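Local coordinates for uncharacterized protein (Mycobacterium tuberculosis, PDB 6Y56) that is a nucleotidyltransferase toxin of a toxin-antitoxin system, probably acting, like related toxins, by transferring nucleotides to tRNA acceptor stems, at residues R10-R15 with D20-D25; D210-R215 with R279-V284. All blocks are in the same frame, centred on the assembly; numbering follows the deposited sequence.

Contact 1: R10-R15 with D20-D25; sequences RHALGR and DAALLD
The turn between helix 5-11 and helix 19-38, near the N-terminus, packs His11 and Ala12, where the first helix gives out, against Ala22 and Asp25 on the early turns of the second. His11 NE2 donates to Asp25 OD2 over 2.7 Å in a nearly straight bond, 166° at the hydrogen. The oxygen lies in the plane of the imidazole, at its edge, whereas the nitrogen reaches the carboxylate on the anti side of OD2 and 23° out of the carboxylate plane. His11 CG, anti to the backbone N (chi1 -169°), swings the ring across to helix 19-38, where the two side chains meet at about a right angle. His11 CD2, at the ring edge, lies 3.8 Å from Ala22 CB and 3.7 Å from Ala22 O, which is near the ring plane. Next to the ring two methyl groups touch: Ala12 CB sits 3.6 Å from Ala22 CB, and these small side chains let the backbones come as near as 5.3 Å between Ala12 CA and Ala22 CA. A Schellman motif ends the first helix here, with Leu13 as the C-prime residue at positive phi; a type I' turn from Ala12 to Arg15 then reverses the chain. The buried Asp25 carboxylate is shared with two cations of helix 50-59: OD2 also pairs with Arg55 and OD1 with Lys56. Bonds on both oxygens restrict the rotation of the carboxylate. Ile147 packs on His11, while Phe65 and Val8 cover Ala22.

Contact 2: D210-R215 with R279-V284; sequences DVVDDR and RHRREV
Arg281 and Asp213 meet in an end-on, two-pronged salt bridge. Arg281 NH2 gives a hydrogen bond to Asp213 OD1 at 2.8 Å (160° at the hydrogen), and Arg281 NH1 gives one to Asp213 OD2 at 3.0 Å, also nearly straight. Each oxygen uses its syn lone pair and lies close to the guanidinium plane, so the two flat groups are nearly coplanar, 23° apart. A weak third bond, Arg281 NH1 to Asp213 OD1 at 3.3 Å, crosses between the prongs. A methyl of Val212, CG1, lies oblique to the guanidinium, 3.6 Å from Arg281 NH2. The backbones stay apart, Val212 CA and Arg281 CA being the nearest pair at 9.1 Å, and the arginine's long chain bridges the gap to Asp213: it extends through its first two torsions, with CG anti to the backbone N, before bending at chi3 (-55°), which turns its end to the carboxylate. NH2 serves two acids, Asp213 and, in a second salt bridge, Glu278 through OE1, which restricts the rotation of the guanidinium. Trp208 touches the side chains of both Asp213 and Arg281, and Glu278 also packs on Val212. His280 occupies the N-cap position just before Arg281. At the protein surface, the bridge thus ties the C-terminal end of helix 196-212 to the first turn of helix 281-292, while Val284 packs on Leu205 and Trp208 of the former helix and on Trp273 of helix 268-273.

In the fold
Contact 1 and contact 2 lie on opposite sides of the chain's centre, 19 Å and 22 Å from it, with their own centres 41 Å apart and their nearest atoms about 24 Å apart. In chain order they are in series: 10-15 with 20-25 joins two consecutive N-terminal helices, whereas 210-215 with 279-284 brings together segments with 63 residues between them. The first is buried and the second superficial; in each an aspartate is the acceptor, of a histidine in contact 1 and of an arginine in contact 2. Through Arg55 and Lys56, contact 1 adjoins helix 50-59, which begins with a Gly-Gly-Thr-Ser stretch that in this superfamily probably belongs to the nucleotide-binding site.

Contact 1: R10-R15 with D20-D25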
ATOM      1  N   ARG A  10     -23.496   0.239  -7.201  1.00 16.43           N
ATOM      2  CA  ARG A  10     -23.761   0.769  -5.862  1.00 16.70           C
ATOM      3  C   ARG A  10     -22.487   0.808  -5.019  1.00 17.91           C
ATOM      4  O   ARG A  10     -22.262   1.761  -4.257  1.00 17.11           O
ATOM      5  CB  ARG A  10     -24.835  -0.077  -5.172  1.00 19.53           C
ATOM      6  CG  ARG A  10     -25.198   0.391  -3.769  1.00 20.68           C
ATOM      7  CD  ARG A  10     -26.462  -0.305  -3.256  1.00 28.84           C
ATOM      8  NE  ARG A  10     -27.530  -0.226  -4.247  1.00 26.67           N
ATOM      9  CZ  ARG A  10     -28.066  -1.271  -4.868  1.00 32.83           C
ATOM     10  NH1 ARG A  10     -27.652  -2.499  -4.586  1.00 35.05           N
ATOM     11  NH2 ARG A  10     -29.023  -1.086  -5.767  1.00 34.84           N
ATOM     12  N   HIS A  11     -21.653  -0.229  -5.134  1.00 15.86           N
ATOM     13  CA  HIS A  11     -20.345  -0.253  -4.485  1.00 14.94           C
ATOM     14  C   HIS A  11     -19.487   0.939  -4.904  1.00 15.75           C
ATOM     15  O   HIS A  11     -18.646   1.413  -4.122  1.00 16.84           O
ATOM     16  CB  HIS A  11     -19.682  -1.574  -4.863  1.00 17.50           C
ATOM     17  CG  HIS A  11     -18.443  -1.884  -4.095  1.00 15.05           C
ATOM     18  ND1 HIS A  11     -18.411  -1.952  -2.721  1.00 17.20           N
ATOM     19  CD2 HIS A  11     -17.197  -2.186  -4.522  1.00 14.66           C
ATOM     20  CE1 HIS A  11     -17.190  -2.272  -2.330  1.00 16.84           C
ATOM     21  NE2 HIS A  11     -16.436  -2.422  -3.404  1.00 14.15           N
ATOM     22  N   ALA A  12     -19.677   1.433  -6.127  1.00 15.39           N
ATOM     23  CA  ALA A  12     -19.024   2.634  -6.631  1.00 15.08           C
ATOM     24  C   ALA A  12     -19.767   3.903  -6.238  1.00 18.27           C
ATOM     25  O   ALA A  12     -19.485   4.971  -6.791  1.00 17.34           O
ATOM     26  CB  ALA A  12     -18.891   2.563  -8.156  1.00 17.82           C
ATOM     27  N   LEU A  13     -20.716   3.805  -5.309  1.00 16.31           N
ATOM     28  CA  LEU A  13     -21.530   4.943  -4.874  1.00 18.90           C
ATOM     29  C   LEU A  13     -22.314   5.570  -6.020  1.00 20.41           C
ATOM     30  O   LEU A  13     -22.569   6.777  -6.024  1.00 21.02           O
ATOM     31  CB  LEU A  13     -20.705   5.996  -4.124  1.00 19.85           C
ATOM     32  CG  LEU A  13     -20.368   5.690  -2.675  1.00 21.55           C
ATOM     33  CD1 LEU A  13     -19.450   6.774  -2.138  1.00 25.43           C
ATOM     34  CD2 LEU A  13     -21.632   5.596  -1.831  1.00 24.54           C
ATOM     35  N   GLY A  14     -22.704   4.765  -7.001  1.00 18.53           N
ATOM     36  CA  GLY A  14     -23.433   5.264  -8.146  1.00 21.59           C
ATOM     37  C   GLY A  14     -22.632   6.098  -9.121  1.00 22.35           C
ATOM     38  O   GLY A  14     -23.212   6.606 -10.086  1.00 25.84           O
ATOM     39  N   ARG A  15     -21.322   6.249  -8.914  1.00 18.44           N
ATOM     40  CA  ARG A  15     -20.478   7.047  -9.805  1.00 21.65           C
ATOM     41  C   ARG A  15     -20.059   6.201 -11.004  1.00 21.93           C
ATOM     42  O   ARG A  15     -19.295   5.239 -10.860  1.00 21.56           O
ATOM     43  CB  ARG A  15     -19.246   7.552  -9.058  1.00 22.01           C
ATOM     44  CG  ARG A  15     -19.537   8.276  -7.755  1.00 25.38           C
ATOM     45  CD  ARG A  15     -18.241   8.567  -7.006  1.00 27.05           C
ATOM     46  NE  ARG A  15     -17.239   9.151  -7.891  1.00 26.64           N
ATOM     47  CZ  ARG A  15     -15.931   8.906  -7.821  1.00 28.08           C
ATOM     48  NH1 ARG A  15     -15.441   8.086  -6.901  1.00 27.22           N
ATOM     49  NH2 ARG A  15     -15.111   9.484  -8.683  1.00 28.13           N
ATOM     50  N   ASP A  20     -15.338   0.887 -12.841  1.00 14.34           N
ATOM     51  CA  ASP A  20     -14.224  -0.019 -13.095  1.00 14.33           C
ATOM     52  C   ASP A  20     -13.368  -0.198 -11.847  1.00 14.83           C
ATOM     53  O   ASP A  20     -12.914  -1.312 -11.558  1.00 14.13           O
ATOM     54  CB  ASP A  20     -13.380   0.490 -14.265  1.00 17.83           C
ATOM     55  CG  ASP A  20     -13.927   0.058 -15.626  1.00 21.30           C
ATOM     56  OD1 ASP A  20     -15.012  -0.544 -15.688  1.00 24.27           O
ATOM     57  OD2 ASP A  20     -13.240   0.312 -16.637  1.00 27.86           O
ATOM     58  N   ALA A  21     -13.129   0.885 -11.100  1.00 13.32           N
ATOM     59  CA  ALA A  21     -12.392   0.762  -9.845  1.00 14.11           C
ATOM     60  C   ALA A  21     -13.136  -0.116  -8.848  1.00 14.99           C
ATOM     61  O   ALA A  21     -12.517  -0.896  -8.114  1.00 13.90           O
ATOM     62  CB  ALA A  21     -12.140   2.142  -9.242  1.00 16.44           C
ATOM     63  N   ALA A  22     -14.472  -0.008  -8.809  1.00 14.39           N
ATOM     64  CA  ALA A  22     -15.260  -0.842  -7.911  1.00 13.76           C
ATOM     65  C   ALA A  22     -15.208  -2.305  -8.328  1.00 13.32           C
ATOM     66  O   ALA A  22     -15.134  -3.193  -7.474  1.00 13.21           O
ATOM     67  CB  ALA A  22     -16.705  -0.340  -7.844  1.00 14.24           C
ATOM     68  N   LEU A  23     -15.249  -2.570  -9.636  1.00 13.37           N
ATOM     69  CA  LEU A  23     -15.140  -3.943 -10.107  1.00 13.46           C
ATOM     70  C   LEU A  23     -13.774  -4.525  -9.773  1.00 13.74           C
ATOM     71  O   LEU A  23     -13.666  -5.691  -9.377  1.00 13.00           O
ATOM     72  CB  LEU A  23     -15.413  -4.006 -11.611  1.00 16.45           C
ATOM     73  CG  LEU A  23     -15.451  -5.394 -12.253  1.00 15.53           C
ATOM     74  CD1 LEU A  23     -16.405  -6.306 -11.527  1.00 17.24           C
ATOM     75  CD2 LEU A  23     -15.822  -5.300 -13.729  1.00 19.43           C
ATOM     76  N   LEU A  24     -12.721  -3.717  -9.913  1.00 14.23           N
ATOM     77  CA  LEU A  24     -11.384  -4.164  -9.531  1.00 13.77           C
ATOM     78  C   LEU A  24     -11.292  -4.408  -8.034  1.00 13.47           C
ATOM     79  O   LEU A  24     -10.676  -5.389  -7.599  1.00 12.76           O
ATOM     80  CB  LEU A  24     -10.354  -3.121  -9.952  1.00 13.31           C
ATOM     81  CG  LEU A  24      -8.921  -3.439  -9.503  1.00 14.18           C
ATOM     82  CD1 LEU A  24      -8.382  -4.737 -10.106  1.00 14.73           C
ATOM     83  CD2 LEU A  24      -8.040  -2.260  -9.865  1.00 14.86           C
ATOM     84  N   ASP A  25     -11.902  -3.536  -7.230  1.00 12.09           N
ATOM     85  CA  ASP A  25     -11.929  -3.727  -5.782  1.00 11.56           C
ATOM     86  C   ASP A  25     -12.514  -5.093  -5.433  1.00 11.49           C
ATOM     87  O   ASP A  25     -11.955  -5.842  -4.613  1.00 13.02           O
ATOM     88  CB  ASP A  25     -12.745  -2.593  -5.138  1.00 13.00           C
ATOM     89  CG  ASP A  25     -12.755  -2.653  -3.620  1.00 15.51           C
ATOM     90  OD1 ASP A  25     -11.688  -2.440  -3.013  1.00 14.84           O
ATOM     91  OD2 ASP A  25     -13.825  -2.913  -3.018  1.00 15.81           O
TER

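Contact 2: D210-R215 with R279-V284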
ATOM      1  N   ASP A 210      16.130   2.884   1.289  1.00 13.54           N
ATOM      2  CA  ASP A 210      15.701   3.292  -0.044  1.00 13.79           C
ATOM      3  C   ASP A 210      16.834   3.961  -0.808  1.00 13.08           C
ATOM      4  O   ASP A 210      17.048   3.671  -1.996  1.00 14.09           O
ATOM      5  CB  ASP A 210      14.537   4.274   0.067  1.00 16.03           C
ATOM      6  CG  ASP A 210      13.244   3.626   0.544  1.00 18.62           C
ATOM      7  OD1 ASP A 210      13.146   2.383   0.560  1.00 20.57           O
ATOM      8  OD2 ASP A 210      12.324   4.398   0.898  1.00 19.91           O
ATOM      9  N   VAL A 211      17.570   4.850  -0.142  1.00 11.64           N
ATOM     10  CA  VAL A 211      18.660   5.588  -0.772  1.00 12.87           C
ATOM     11  C   VAL A 211      19.894   4.707  -0.923  1.00 14.25           C
ATOM     12  O   VAL A 211      20.455   4.586  -2.017  1.00 14.87           O
ATOM     13  CB  VAL A 211      18.970   6.862   0.038  1.00 12.89           C
ATOM     14  CG1 VAL A 211      20.236   7.557  -0.489  1.00 13.60           C
ATOM     15  CG2 VAL A 211      17.791   7.816  -0.007  1.00 13.61           C
ATOM     16  N   VAL A 212      20.368   4.114   0.179  1.00 12.96           N
ATOM     17  CA  VAL A 212      21.658   3.427   0.169  1.00 15.27           C
ATOM     18  C   VAL A 212      21.580   2.135  -0.622  1.00 17.55           C
ATOM     19  O   VAL A 212      22.469   1.822  -1.425  1.00 19.31           O
ATOM     20  CB  VAL A 212      22.153   3.181   1.605  1.00 16.17           C
ATOM     21  CG1 VAL A 212      23.417   2.316   1.597  1.00 19.61           C
ATOM     22  CG2 VAL A 212      22.407   4.498   2.311  1.00 16.94           C
ATOM     23  N   ASP A 213      20.533   1.352  -0.398  1.00 16.18           N
ATOM     24  CA  ASP A 213      20.456   0.046  -1.035  1.00 16.97           C
ATOM     25  C   ASP A 213      19.654   0.046  -2.326  1.00 17.74           C
ATOM     26  O   ASP A 213      20.070  -0.587  -3.303  1.00 21.05           O
ATOM     27  CB  ASP A 213      19.923  -1.010  -0.064  1.00 19.95           C
ATOM     28  CG  ASP A 213      20.940  -1.360   1.019  1.00 21.88           C
ATOM     29  OD1 ASP A 213      22.163  -1.299   0.738  1.00 27.46           O
ATOM     30  OD2 ASP A 213      20.519  -1.684   2.145  1.00 27.38           O
ATOM     31  N   ASP A 214      18.535   0.771  -2.358  1.00 15.85           N
ATOM     32  CA  ASP A 214      17.685   0.772  -3.580  1.00 16.53           C
ATOM     33  C   ASP A 214      18.049   1.919  -4.532  1.00 14.36           C
ATOM     34  O   ASP A 214      17.497   1.940  -5.635  1.00 16.08           O
ATOM     35  CB  ASP A 214      16.196   0.746  -3.232  1.00 17.08           C
ATOM     36  CG  ASP A 214      15.774  -0.535  -2.535  1.00 21.96           C
ATOM     37  OD1 ASP A 214      16.600  -1.464  -2.458  1.00 27.11           O
ATOM     38  OD2 ASP A 214      14.630  -0.583  -2.068  1.00 27.01           O
ATOM     39  N   ARG A 215      18.935   2.824  -4.109  1.00 13.67           N
ATOM     40  CA  ARG A 215      19.386   3.976  -4.946  1.00 13.23           C
ATOM     41  C   ARG A 215      18.187   4.814  -5.412  1.00 12.91           C
ATOM     42  O   ARG A 215      18.233   5.349  -6.520  1.00 14.16           O
ATOM     43  CB  ARG A 215      20.263   3.500  -6.109  1.00 15.06           C
ATOM     44  CG  ARG A 215      21.448   2.655  -5.672  1.00 15.13           C
ATOM     45  CD  ARG A 215      22.087   1.926  -6.838  1.00 27.77           C
ATOM     46  NE  ARG A 215      23.514   1.730  -6.644  1.00 35.22           N
ATOM     47  CZ  ARG A 215      24.333   1.271  -7.580  1.00 39.72           C
ATOM     48  NH1 ARG A 215      23.858   0.953  -8.771  1.00 43.41           N
ATOM     49  NH2 ARG A 215      25.620   1.135  -7.319  1.00 41.18           N
ATOM     50  N   ARG A 279      28.406   3.917   5.747  1.00 19.57           N
ATOM     51  CA  ARG A 279      29.188   3.646   6.947  1.00 20.59           C
ATOM     52  C   ARG A 279      28.319   3.402   8.172  1.00 22.11           C
ATOM     53  O   ARG A 279      28.811   2.850   9.160  1.00 22.72           O
ATOM     54  CB  ARG A 279      30.170   4.780   7.236  1.00 22.72           C
ATOM     55  CG  ARG A 279      29.519   6.104   7.597  1.00 29.27           C
ATOM     56  CD  ARG A 279      30.554   7.219   7.629  1.00 35.39           C
ATOM     57  NE  ARG A 279      30.450   8.025   8.841  1.00 38.68           N
ATOM     58  CZ  ARG A 279      29.850   9.210   8.898  1.00 40.79           C
ATOM     59  NH1 ARG A 279      29.309   9.729   7.805  1.00 42.61           N
ATOM     60  NH2 ARG A 279      29.794   9.877  10.046  1.00 37.97           N
ATOM     61  N   HIS A 280      27.048   3.797   8.133  1.00 18.69           N
ATOM     62  CA  HIS A 280      26.147   3.601   9.258  1.00 17.17           C
ATOM     63  C   HIS A 280      25.338   2.317   9.169  1.00 15.24           C
ATOM     64  O   HIS A 280      24.421   2.133   9.978  1.00 15.97           O
ATOM     65  CB  HIS A 280      25.224   4.815   9.433  1.00 16.86           C
ATOM     66  CG  HIS A 280      25.952   6.096   9.688  1.00 19.59           C
ATOM     67  ND1 HIS A 280      25.728   7.236   8.948  1.00 20.27           N
ATOM     68  CD2 HIS A 280      26.905   6.416  10.595  1.00 20.66           C
ATOM     69  CE1 HIS A 280      26.508   8.207   9.390  1.00 21.58           C
ATOM     70  NE2 HIS A 280      27.231   7.736  10.390  1.00 23.61           N
ATOM     71  N   ARG A 281      25.676   1.409   8.243  1.00 15.34           N
ATOM     72  CA  ARG A 281      24.855   0.222   8.024  1.00 14.89           C
ATOM     73  C   ARG A 281      24.648  -0.577   9.305  1.00 15.62           C
ATOM     74  O   ARG A 281      23.529  -1.005   9.601  1.00 16.15           O
ATOM     75  CB  ARG A 281      25.464  -0.676   6.952  1.00 16.12           C
ATOM     76  CG  ARG A 281      24.624  -1.925   6.713  1.00 18.78           C
ATOM     77  CD  ARG A 281      25.124  -2.754   5.538  1.00 21.09           C
ATOM     78  NE  ARG A 281      25.214  -1.978   4.306  1.00 21.79           N
ATOM     79  CZ  ARG A 281      24.215  -1.811   3.449  1.00 23.40           C
ATOM     80  NH1 ARG A 281      23.035  -2.360   3.684  1.00 21.29           N
ATOM     81  NH2 ARG A 281      24.401  -1.086   2.351  1.00 23.24           N
ATOM     82  N   ARG A 282      25.721  -0.806  10.066  1.00 16.55           N
ATOM     83  CA  ARG A 282      25.600  -1.596  11.289  1.00 17.13           C
ATOM     84  C   ARG A 282      24.704  -0.911  12.316  1.00 14.91           C
ATOM     85  O   ARG A 282      23.908  -1.571  12.993  1.00 16.47           O
ATOM     86  CB  ARG A 282      26.986  -1.869  11.873  1.00 21.26           C
ATOM     87  CG  ARG A 282      26.974  -2.743  13.118  1.00 26.24           C
ATOM     88  CD  ARG A 282      26.433  -4.125  12.818  1.00 31.70           C
ATOM     89  NE  ARG A 282      25.053  -4.283  13.262  1.00 34.72           N
ATOM     90  CZ  ARG A 282      24.288  -5.327  12.964  1.00 32.61           C
ATOM     91  NH1 ARG A 282      24.771  -6.310  12.213  1.00 37.48           N
ATOM     92  NH2 ARG A 282      23.039  -5.394  13.413  1.00 35.43           N
ATOM     93  N   GLU A 283      24.822   0.410  12.446  1.00 15.90           N
ATOM     94  CA  GLU A 283      23.944   1.141  13.361  1.00 15.25           C
ATOM     95  C   GLU A 283      22.487   1.027  12.929  1.00 12.98           C
ATOM     96  O   GLU A 283      21.590   0.872  13.768  1.00 14.52           O
ATOM     97  CB  GLU A 283      24.350   2.609  13.416  1.00 16.57           C
ATOM     98  CG  GLU A 283      25.776   2.830  13.899  1.00 18.51           C
ATOM     99  CD  GLU A 283      26.171   4.291  13.948  1.00 23.42           C
ATOM    100  OE1 GLU A 283      25.308   5.169  13.761  1.00 20.50           O
ATOM    101  OE2 GLU A 283      27.369   4.562  14.188  1.00 27.44           O
ATOM    102  N   VAL A 284      22.235   1.110  11.621  1.00 14.25           N
ATOM    103  CA  VAL A 284      20.876   1.000  11.101  1.00 13.18           C
ATOM    104  C   VAL A 284      20.336  -0.411  11.309  1.00 14.87           C
ATOM    105  O   VAL A 284      19.182  -0.593  11.722  1.00 14.31           O
ATOM    106  CB  VAL A 284      20.853   1.451   9.626  1.00 13.87           C
ATOM    107  CG1 VAL A 284      19.547   1.062   8.940  1.00 15.02           C
ATOM    108  CG2 VAL A 284      21.089   2.963   9.529  1.00 14.99           C
TER